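Local coordinates for protein beta-1,3-glucanosyltransferase (Rhizomucor miehei CAU432, PDB 4WTP) that belongs to glycosyl hydrolase family 17 and folds as a beta/alpha barrel whose parallel strands are ringed by helices, at residues A[69-72]-A[78-81]; A[194-199]-A[240-245]; A[188-193]-A[273-278]; A[93-98]-A[218-223]. All blocks are in the same frame, centred on the assembly; numbering follows the deposited sequence. Where two conformers were deposited one is given.

Interaction 1: residues A[69-72]-A[78-81]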
# COMPACT_ATOMS: atom_id res chain seq x y z
N VAL A 69 2.29 8.07 4.01
CA VAL A 69 2.91 7.17 3.04
C VAL A 69 2.93 5.76 3.57
O VAL A 69 2.65 5.51 4.76
CB VAL A 69 4.33 7.61 2.61
CG1 VAL A 69 4.31 9.00 2.01
CG2 VAL A 69 5.25 7.57 3.83
N ARG A 70 3.24 4.80 2.71
CA ARG A 70 3.35 3.42 3.11
C ARG A 70 4.58 2.80 2.47
O ARG A 70 4.79 2.96 1.27
CB ARG A 70 2.11 2.62 2.71
CG ARG A 70 2.13 1.11 3.01
CD ARG A 70 2.84 0.30 1.91
NE ARG A 70 2.72 -1.13 2.12
CZ ARG A 70 1.72 -1.88 1.66
NH1 ARG A 70 1.70 -3.19 1.90
NH2 ARG A 70 0.73 -1.32 0.97
N THR A 71 5.36 2.10 3.29
CA THR A 71 6.53 1.33 2.82
C THR A 71 6.23 -0.15 2.84
O THR A 71 5.41 -0.61 3.62
CB THR A 71 7.78 1.66 3.67
OG1 THR A 71 7.44 1.59 5.07
CG2 THR A 71 8.26 3.06 3.35
N PHE A 72 6.93 -0.91 1.96
CA PHE A 72 6.63 -2.32 1.76
C PHE A 72 7.45 -3.33 2.57
O PHE A 72 7.00 -4.47 2.76
CB PHE A 72 6.67 -2.69 0.27
CG PHE A 72 5.50 -2.16 -0.52
CD1 PHE A 72 4.32 -2.86 -0.57
CD2 PHE A 72 5.57 -0.92 -1.14
CE1 PHE A 72 3.22 -2.35 -1.28
CE2 PHE A 72 4.49 -0.40 -1.84
CZ PHE A 72 3.32 -1.12 -1.91
N ASN A 78 17.04 -0.48 4.69
CA ASN A 78 16.75 0.19 5.98
C ASN A 78 15.63 1.24 5.84
O ASN A 78 15.65 2.29 6.47
CB ASN A 78 18.03 0.85 6.54
CG ASN A 78 17.92 1.17 8.03
OD1 ASN A 78 17.25 0.45 8.77
ND2 ASN A 78 18.59 2.22 8.46
N GLN A 79 14.66 0.92 4.97
CA GLN A 79 13.69 1.91 4.52
C GLN A 79 12.70 2.33 5.60
O GLN A 79 12.26 3.48 5.59
CB GLN A 79 12.94 1.41 3.27
CG GLN A 79 11.94 0.29 3.54
CD GLN A 79 11.36 -0.31 2.26
OE1 GLN A 79 10.20 -0.07 1.93
NE2 GLN A 79 12.17 -1.09 1.54
N ALA A 80 12.38 1.42 6.52
CA ALA A 80 11.45 1.79 7.60
C ALA A 80 12.04 2.86 8.53
O ALA A 80 11.38 3.86 8.83
CB ALA A 80 10.99 0.57 8.37
N SER A 81 13.28 2.67 8.97
CA SER A 81 13.96 3.67 9.83
C SER A 81 14.13 5.03 9.12
O SER A 81 13.81 6.10 9.67
CB SER A 81 15.33 3.16 10.28
OG SER A 81 16.03 4.13 11.06
O HOH W 1 8.50 0.54 -0.03
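Q79 reaches from the first turn of helix 79-90 back to T71 and F72, where strand 68-71 runs out into its loop. N78 holds the N-cap position just before the helix. The side chain of Q79 leaves with CG set between the backbone N and the carbonyl carbon (chi1 72°) and is extended beyond, which carries the amide past the side chain of T71, the two running in opposite directions. Its OE1 stops 3.4 Å from T71 CB and also takes a weak, bent hydrogen bond from F72 N (3.4 Å, 133° at the hydrogen). A water makes the better link, accepting from F72 N at 2.9 Å and donating to Q79 OE1 at 2.7 Å. That water lies in the plane of the F72 ring, at its edge. Over one face of the same ring sits R70, with NE 3.5 Å above the plane and offset toward the rim. The Q79 amide is held at both ends: NE2 donates to V76 O, and OE1 receives a further weak bond from A73 N, which probably fixes the rotation of the amide. Next comes A80, which adds a small flank near the strand and turns its methyl group onto L96 and L74. The contact thus closes the short loop between strand and helix in the beta-alpha-beta unit of strand 68-71, helix 79-90 and strand 93-98. T71 touches A83 of that helix and L96 of the adjoining strand.

Interaction 2: residues A[194-199]-A[240-245]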
# COMPACT_ATOMS: atom_id res chain seq x y z
N VAL A 194 -10.56 -5.63 -16.82
CA VAL A 194 -11.79 -4.82 -16.72
C VAL A 194 -11.61 -3.49 -17.47
O VAL A 194 -10.61 -2.79 -17.28
CB VAL A 194 -12.15 -4.58 -15.26
CG1 VAL A 194 -13.38 -3.69 -15.11
CG2 VAL A 194 -12.38 -5.93 -14.56
N THR A 195 -12.56 -3.16 -18.33
CA THR A 195 -12.46 -1.90 -19.08
C THR A 195 -12.54 -0.73 -18.10
O THR A 195 -13.22 -0.80 -17.07
CB THR A 195 -13.54 -1.82 -20.17
OG1 THR A 195 -13.27 -0.72 -21.06
CG2 THR A 195 -14.94 -1.65 -19.56
N ILE A 196 -11.90 0.38 -18.47
CA ILE A 196 -11.76 1.49 -17.55
C ILE A 196 -13.08 2.00 -16.94
O ILE A 196 -13.15 2.33 -15.75
CB ILE A 196 -10.94 2.63 -18.21
CG1 ILE A 196 -10.72 3.79 -17.22
CG2 ILE A 196 -11.56 3.10 -19.54
CD1 ILE A 196 -9.96 3.43 -15.94
N ASP A 197 -14.14 2.09 -17.74
CA ASP A 197 -15.40 2.66 -17.24
C ASP A 197 -15.98 1.87 -16.07
O ASP A 197 -16.76 2.41 -15.26
CB ASP A 197 -16.43 2.75 -18.37
CG ASP A 197 -16.11 3.79 -19.38
OD1 ASP A 197 -15.18 4.58 -19.17
OD2 ASP A 197 -16.82 3.83 -20.40
N ASN A 198 -15.64 0.59 -16.03
CA ASN A 198 -16.14 -0.33 -15.02
C ASN A 198 -15.14 -0.60 -13.87
O ASN A 198 -15.44 -1.33 -12.97
CB ASN A 198 -16.50 -1.69 -15.68
CG ASN A 198 -17.37 -1.59 -16.94
OD1 ASN A 198 -17.90 -0.54 -17.26
ND2 ASN A 198 -17.48 -2.69 -17.68
N ALA A 199 -13.95 -0.02 -13.93
CA ALA A 199 -12.87 -0.46 -13.06
C ALA A 199 -13.08 -0.10 -11.58
O ALA A 199 -12.94 -0.98 -10.70
CB ALA A 199 -11.56 0.07 -13.58
N VAL A 240 -2.75 7.75 -20.17
CA VAL A 240 -2.80 8.81 -19.15
C VAL A 240 -4.27 9.17 -18.85
O VAL A 240 -4.61 9.41 -17.70
CB VAL A 240 -1.99 10.06 -19.54
CG1 VAL A 240 -0.53 9.71 -19.79
CG2 VAL A 240 -2.60 10.73 -20.76
N GLU A 241 -5.11 9.18 -19.87
CA GLU A 241 -6.51 9.54 -19.65
C GLU A 241 -7.16 8.49 -18.75
O GLU A 241 -7.98 8.82 -17.90
CB GLU A 241 -7.26 9.65 -20.98
CG GLU A 241 -7.99 8.39 -21.46
CD GLU A 241 -8.92 8.61 -22.67
OE1 GLU A 241 -10.17 8.62 -22.49
OE2 GLU A 241 -8.42 8.76 -23.80
N ASN A 242 -6.79 7.21 -18.93
CA ASN A 242 -7.37 6.12 -18.13
C ASN A 242 -6.84 6.14 -16.72
O ASN A 242 -7.60 5.92 -15.78
CB ASN A 242 -7.23 4.75 -18.81
CG ASN A 242 -8.15 4.60 -19.98
OD1 ASN A 242 -8.99 5.47 -20.27
ND2 ASN A 242 -8.01 3.47 -20.67
N GLU A 243 -5.53 6.39 -16.53
CA GLU A 243 -5.03 6.52 -15.16
C GLU A 243 -5.75 7.68 -14.46
O GLU A 243 -6.13 7.57 -13.31
CB GLU A 243 -3.51 6.69 -15.08
CG GLU A 243 -3.06 6.75 -13.63
CD GLU A 243 -1.59 6.99 -13.40
OE1 GLU A 243 -0.83 7.30 -14.35
OE2 GLU A 243 -1.20 6.91 -12.21
N ASN A 244 -5.89 8.82 -15.14
CA ASN A 244 -6.59 9.98 -14.59
C ASN A 244 -8.03 9.65 -14.19
O ASN A 244 -8.46 9.98 -13.10
CB ASN A 244 -6.57 11.11 -15.63
CG ASN A 244 -6.93 12.46 -15.04
OD1 ASN A 244 -6.41 12.84 -14.00
ND2 ASN A 244 -7.81 13.17 -15.71
N LYS A 245 -8.74 8.96 -15.08
CA LYS A 245 -10.11 8.55 -14.79
C LYS A 245 -10.17 7.60 -13.58
O LYS A 245 -11.02 7.77 -12.69
CB LYS A 245 -10.76 7.93 -16.02
CG LYS A 245 -12.12 7.33 -15.72
CD LYS A 245 -12.89 6.96 -16.97
CE LYS A 245 -14.19 6.24 -16.62
NZ LYS A 245 -15.03 6.85 -15.55
O HOH W 2 -17.27 5.10 -15.30
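I196 pushes its side chain against the flat amide of N242 and the aliphatic stem of K245. Its CG2 lies 3.6 Å from N242 OD1, while CD1 meets the backbone at N242 O, 3.4 Å away. With CG1 anti to the backbone N (chi1 -177°), the ethyl branch extends toward helix 240-256 and touches K245 CD through CG1 at 3.8 Å. Beside it D197 leaves its backbone pointing away from the partner helix, yet its carboxylate swings back across the lysine at about a right angle. OD1 comes within 3.2 Å of K245 CE but 4.3 Å from K245 NZ, too long for a salt bridge. A water does link the two residues, but through the backbone: it accepts from K245 NZ and donates to D197 O. Further out, N242 ND2 donates a hydrogen bond to V237 O, which helps fix the amide that I196 leans on. D249 holds K245 NZ in a salt bridge, and W226 and Y246 pack on I196. The two helix starts therefore meet through van der Waals contact and one bridging water; D197 probably adds a modest electrostatic pull on a lysine whose main charge partner is D249.

Interaction 3: residues A[188-193]-A[273-278]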
# COMPACT_ATOMS: atom_id res chain seq x y z
N PHE A 188 -6.44 -4.90 -8.31
CA PHE A 188 -6.20 -4.16 -9.54
C PHE A 188 -7.09 -4.67 -10.65
O PHE A 188 -6.71 -5.63 -11.36
CB PHE A 188 -4.76 -4.31 -9.98
CG PHE A 188 -3.76 -3.63 -9.07
CD1 PHE A 188 -3.29 -4.29 -7.93
CD2 PHE A 188 -3.27 -2.34 -9.37
CE1 PHE A 188 -2.37 -3.68 -7.09
CE2 PHE A 188 -2.33 -1.74 -8.54
CZ PHE A 188 -1.90 -2.41 -7.40
N PRO A 189 -8.24 -4.02 -10.87
CA PRO A 189 -9.06 -4.36 -12.02
C PRO A 189 -8.29 -4.40 -13.36
O PRO A 189 -8.65 -5.18 -14.25
CB PRO A 189 -10.14 -3.28 -11.98
CG PRO A 189 -10.35 -3.06 -10.50
CD PRO A 189 -8.96 -3.14 -9.92
N TYR A 190 -7.27 -3.56 -13.52
CA TYR A 190 -6.45 -3.59 -14.69
C TYR A 190 -5.93 -4.99 -15.00
O TYR A 190 -5.94 -5.46 -16.15
CB TYR A 190 -5.24 -2.64 -14.51
CG TYR A 190 -4.38 -2.65 -15.74
CD1 TYR A 190 -4.67 -1.78 -16.80
CD2 TYR A 190 -3.30 -3.52 -15.89
CE1 TYR A 190 -3.93 -1.81 -17.97
CE2 TYR A 190 -2.56 -3.54 -17.05
CZ TYR A 190 -2.87 -2.68 -18.10
OH TYR A 190 -2.13 -2.71 -19.25
N TRP A 191 -5.45 -5.67 -13.97
CA TRP A 191 -4.90 -7.01 -14.17
C TRP A 191 -5.97 -8.10 -14.33
O TRP A 191 -5.64 -9.27 -14.59
CB TRP A 191 -3.96 -7.36 -13.00
CG TRP A 191 -2.72 -6.53 -12.94
CD1 TRP A 191 -2.28 -5.73 -11.90
CD2 TRP A 191 -1.71 -6.41 -13.97
NE1 TRP A 191 -1.08 -5.14 -12.21
CE2 TRP A 191 -0.68 -5.53 -13.45
CE3 TRP A 191 -1.56 -6.97 -15.22
CZ2 TRP A 191 0.44 -5.22 -14.18
CZ3 TRP A 191 -0.43 -6.64 -15.96
CH2 TRP A 191 0.56 -5.78 -15.45
N GLU A 192 -7.23 -7.70 -14.20
CA GLU A 192 -8.38 -8.56 -14.42
C GLU A 192 -8.99 -8.29 -15.80
O GLU A 192 -9.98 -8.90 -16.19
CB GLU A 192 -9.42 -8.35 -13.32
CG GLU A 192 -8.88 -8.50 -11.89
CD GLU A 192 -9.82 -7.83 -10.86
OE1 GLU A 192 -11.05 -8.03 -10.97
OE2 GLU A 192 -9.36 -7.10 -9.93
N GLY A 193 -8.41 -7.34 -16.55
CA GLY A 193 -8.90 -7.07 -17.90
C GLY A 193 -10.20 -6.27 -17.93
O GLY A 193 -10.87 -6.24 -18.98
N GLY A 273 9.86 -2.19 -15.68
CA GLY A 273 9.51 -2.29 -17.10
C GLY A 273 8.03 -2.42 -17.43
O GLY A 273 7.21 -2.57 -16.52
N GLY A 274 7.71 -2.33 -18.72
CA GLY A 274 6.35 -2.49 -19.24
C GLY A 274 5.37 -1.60 -18.52
O GLY A 274 5.74 -0.50 -18.08
N VAL A 275 4.11 -2.03 -18.38
CA VAL A 275 3.10 -1.21 -17.68
C VAL A 275 3.50 -1.00 -16.23
O VAL A 275 3.10 -0.03 -15.63
CB VAL A 275 1.63 -1.74 -17.77
CG1 VAL A 275 1.07 -1.67 -19.19
CG2 VAL A 275 1.57 -3.16 -17.28
N GLU A 276 4.27 -1.93 -15.64
CA GLU A 276 4.62 -1.81 -14.22
C GLU A 276 5.47 -0.57 -13.92
O GLU A 276 5.55 -0.11 -12.81
CB GLU A 276 5.28 -3.10 -13.67
CG GLU A 276 4.34 -4.29 -13.71
CD GLU A 276 4.97 -5.50 -13.13
OE1 GLU A 276 5.75 -5.35 -12.18
OE2 GLU A 276 4.71 -6.58 -13.65
N ALA A 277 6.05 -0.03 -14.97
CA ALA A 277 6.86 1.19 -14.85
C ALA A 277 6.03 2.48 -14.92
O ALA A 277 6.59 3.57 -14.96
CB ALA A 277 7.96 1.19 -15.91
N HIS A 278 4.71 2.37 -14.97
CA HIS A 278 3.83 3.52 -15.22
C HIS A 278 2.65 3.67 -14.27
O HIS A 278 1.64 4.28 -14.66
CB HIS A 278 3.33 3.45 -16.66
CG HIS A 278 4.44 3.51 -17.67
ND1 HIS A 278 5.07 4.66 -18.03
CD2 HIS A 278 5.07 2.50 -18.35
CE1 HIS A 278 6.04 4.38 -18.93
NE2 HIS A 278 6.03 3.06 -19.14
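Y190 and W191 both reach toward V275, one from each of two successive positions in the loop, and their rings stand against each other as they do so. The edge of the tyrosine is turned to the face of the tryptophan, with Y190 CD2 3.8 Å above the indole plane and over its centre. Y190 projects straight across the gap, CG anti to the backbone N (chi1 -179°), and meets the valine head-on: its OH lies 3.4 Å from V275 CG1. W191 instead slides past the valine in the opposite direction and brings its benzo end alongside, W191 CH2 being 3.4 Å from V275 CG2. Both approaches belong to one of two conformers of V275, so the exact closeness of its methyl groups is open to doubt. E276 comes in at about a right angle to the indole, placing CG at the ring edge, 4.0 Å from W191 CZ2. The two facing residues of segment 273-278 sit on a 3-10 turn, in which A277 N bonds to G274 O and H278 N to V275 O. Beyond, W226 meets Y190 edge-to-face, and F233 stands nearly perpendicular to W191. What joins these two loops is thus essentially apolar and dispersive: aromatic rings braced by one another and by further aromatics receive a small branched side chain.

Interaction 4: residues A[93-98]-A[218-223]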
# COMPACT_ATOMS: atom_id res chain seq x y z
N ARG A 93 2.43 10.96 8.46
CA ARG A 93 2.16 9.67 9.10
C ARG A 93 2.61 8.52 8.19
O ARG A 93 2.91 8.77 7.00
CB ARG A 93 0.67 9.50 9.38
CG ARG A 93 -0.05 10.73 9.90
CD ARG A 93 0.12 10.87 11.38
NE ARG A 93 -0.30 9.67 12.12
CZ ARG A 93 -0.08 9.51 13.43
NH1 ARG A 93 0.57 10.44 14.12
NH2 ARG A 93 -0.49 8.40 14.03
N ILE A 94 2.61 7.29 8.69
CA ILE A 94 3.14 6.16 7.92
C ILE A 94 2.46 4.84 8.26
O ILE A 94 2.17 4.56 9.43
CB ILE A 94 4.69 6.04 8.08
CG1 ILE A 94 5.28 5.07 7.07
CG2 ILE A 94 5.12 5.74 9.51
CD1 ILE A 94 6.79 5.19 6.91
N TYR A 95 2.26 3.98 7.26
CA TYR A 95 1.97 2.55 7.48
C TYR A 95 3.26 1.83 7.18
O TYR A 95 3.86 2.01 6.10
CB TYR A 95 0.90 2.03 6.51
CG TYR A 95 -0.53 2.27 6.95
CD1 TYR A 95 -1.10 3.55 6.93
CD2 TYR A 95 -1.32 1.20 7.36
CE1 TYR A 95 -2.43 3.75 7.32
CE2 TYR A 95 -2.63 1.38 7.74
CZ TYR A 95 -3.16 2.65 7.76
OH TYR A 95 -4.47 2.83 8.11
N LEU A 96 3.71 1.00 8.11
CA LEU A 96 4.90 0.18 7.89
C LEU A 96 4.52 -1.22 7.44
O LEU A 96 3.82 -1.95 8.13
CB LEU A 96 5.70 0.07 9.19
CG LEU A 96 6.33 1.33 9.77
CD1 LEU A 96 7.08 1.03 11.07
CD2 LEU A 96 7.30 1.92 8.76
N GLY A 97 5.01 -1.61 6.25
CA GLY A 97 4.78 -2.96 5.74
C GLY A 97 5.97 -3.84 6.10
O GLY A 97 7.13 -3.37 6.07
N MET A 98 5.65 -5.09 6.42
CA MET A 98 6.63 -6.16 6.55
C MET A 98 6.57 -6.98 5.29
O MET A 98 5.48 -7.32 4.81
CB MET A 98 6.29 -7.07 7.74
CG MET A 98 6.18 -6.35 9.08
SD MET A 98 5.75 -7.41 10.50
CE MET A 98 7.33 -8.27 10.77
N PRO A 218 -12.67 -3.58 10.62
CA PRO A 218 -12.52 -2.57 9.55
C PRO A 218 -11.76 -3.11 8.35
O PRO A 218 -10.81 -3.93 8.51
CB PRO A 218 -11.73 -1.46 10.23
CG PRO A 218 -12.01 -1.59 11.69
CD PRO A 218 -12.13 -3.10 11.91
N VAL A 219 -12.16 -2.65 7.17
CA VAL A 219 -11.52 -3.02 5.93
C VAL A 219 -11.01 -1.76 5.22
O VAL A 219 -11.78 -0.84 4.93
CB VAL A 219 -12.49 -3.78 4.97
CG1 VAL A 219 -11.74 -4.18 3.72
CG2 VAL A 219 -13.04 -5.04 5.66
N LYS A 220 -9.71 -1.73 4.93
CA LYS A 220 -9.10 -0.64 4.20
C LYS A 220 -8.56 -1.20 2.88
O LYS A 220 -8.55 -2.41 2.66
CB LYS A 220 -7.97 -0.02 5.04
CG LYS A 220 -8.44 0.40 6.43
CD LYS A 220 -7.37 1.16 7.20
CE LYS A 220 -7.86 1.49 8.60
NZ LYS A 220 -7.50 2.90 8.91
N ILE A 221 -8.13 -0.31 2.01
CA ILE A 221 -7.54 -0.72 0.72
C ILE A 221 -6.05 -0.40 0.75
O ILE A 221 -5.68 0.77 0.83
CB ILE A 221 -8.28 -0.09 -0.48
CG1 ILE A 221 -9.76 -0.52 -0.46
CG2 ILE A 221 -7.61 -0.48 -1.79
CD1 ILE A 221 -10.60 0.12 -1.55
N SER A 222 -5.20 -1.42 0.68
CA SER A 222 -3.76 -1.19 0.73
C SER A 222 -3.14 -0.88 -0.62
O SER A 222 -2.09 -0.26 -0.67
CB SER A 222 -3.05 -2.37 1.38
OG SER A 222 -3.68 -3.56 0.94
N GLU A 223 -3.78 -1.31 -1.71
CA GLU A 223 -3.25 -1.01 -3.05
C GLU A 223 -4.35 -1.07 -4.09
O GLU A 223 -5.11 -2.07 -4.16
CB GLU A 223 -2.20 -2.03 -3.54
CG GLU A 223 -0.91 -2.19 -2.78
CD GLU A 223 -0.11 -3.36 -3.30
OE1 GLU A 223 -0.58 -4.07 -4.20
OE2 GLU A 223 0.95 -3.63 -2.77
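Y95 sets CG anti to its own carbonyl carbon (chi1 -84°), which sends the ring inward from strand 93-98, and K220 does the same from strand 219-223 (chi1 -54°), then runs extended as far as CE. A bend at the last torsion, chi4 -136°, turns the ammonium group toward the phenol. The two side chains cross at about a right angle, and K220 NZ donates to Y95 OH at 3.1 Å, arriving at the ring edge close to its plane. K220 CD also rests 3.5 Å from Y95 OH, so the hydroxyl meets the lysine's stem as well as its tip. K220 has two conformers and this contact describes one of them. Neither group relies on the other alone: D260 forms a salt bridge with K220 NZ, F182 offers it a cation-pi face, and Y38 OH is hydrogen-bonded to Y95 OH. The nearby carboxylate probably keeps the lysine protonated, and the ammonium would in turn polarise the phenol. The backbones stay well apart, Y95 CA and S222 CA being 9.6 Å from each other across the interior; along the sheet, strands 125-132, 163-167 and 182-186 lie between them. Side chains that bridge non-adjacent strands across the middle of a closed parallel sheet are what the interior of a (beta/alpha)8 barrel looks like, and here a polar cluster of lysine, aspartate and two tyrosines fills part of that interior.

Overall arrangement
Interactions 1 and 4 are the more buried pair and share a sheet, the first between strand end and helix start, the second across the barrel interior; strands 68-71 and 93-98 are neighbours, paired through V69 and Y95. In both, polar atoms inside the protein are met by defined partners, weak amide and water-mediated bonds in interaction 1, a direct lysine-phenol bond in interaction 4. Interactions 2 and 3 lie farther out, with centres about 12 Å apart, and are adjacent through P189 and V194, where the loop runs into helix 196-212. Their chemistry is mostly van der Waals, aliphatic with flanking charges in 194-199/240-245, aromatic in 188-193/273-278. F188, beside E223, links the outer loops to the core.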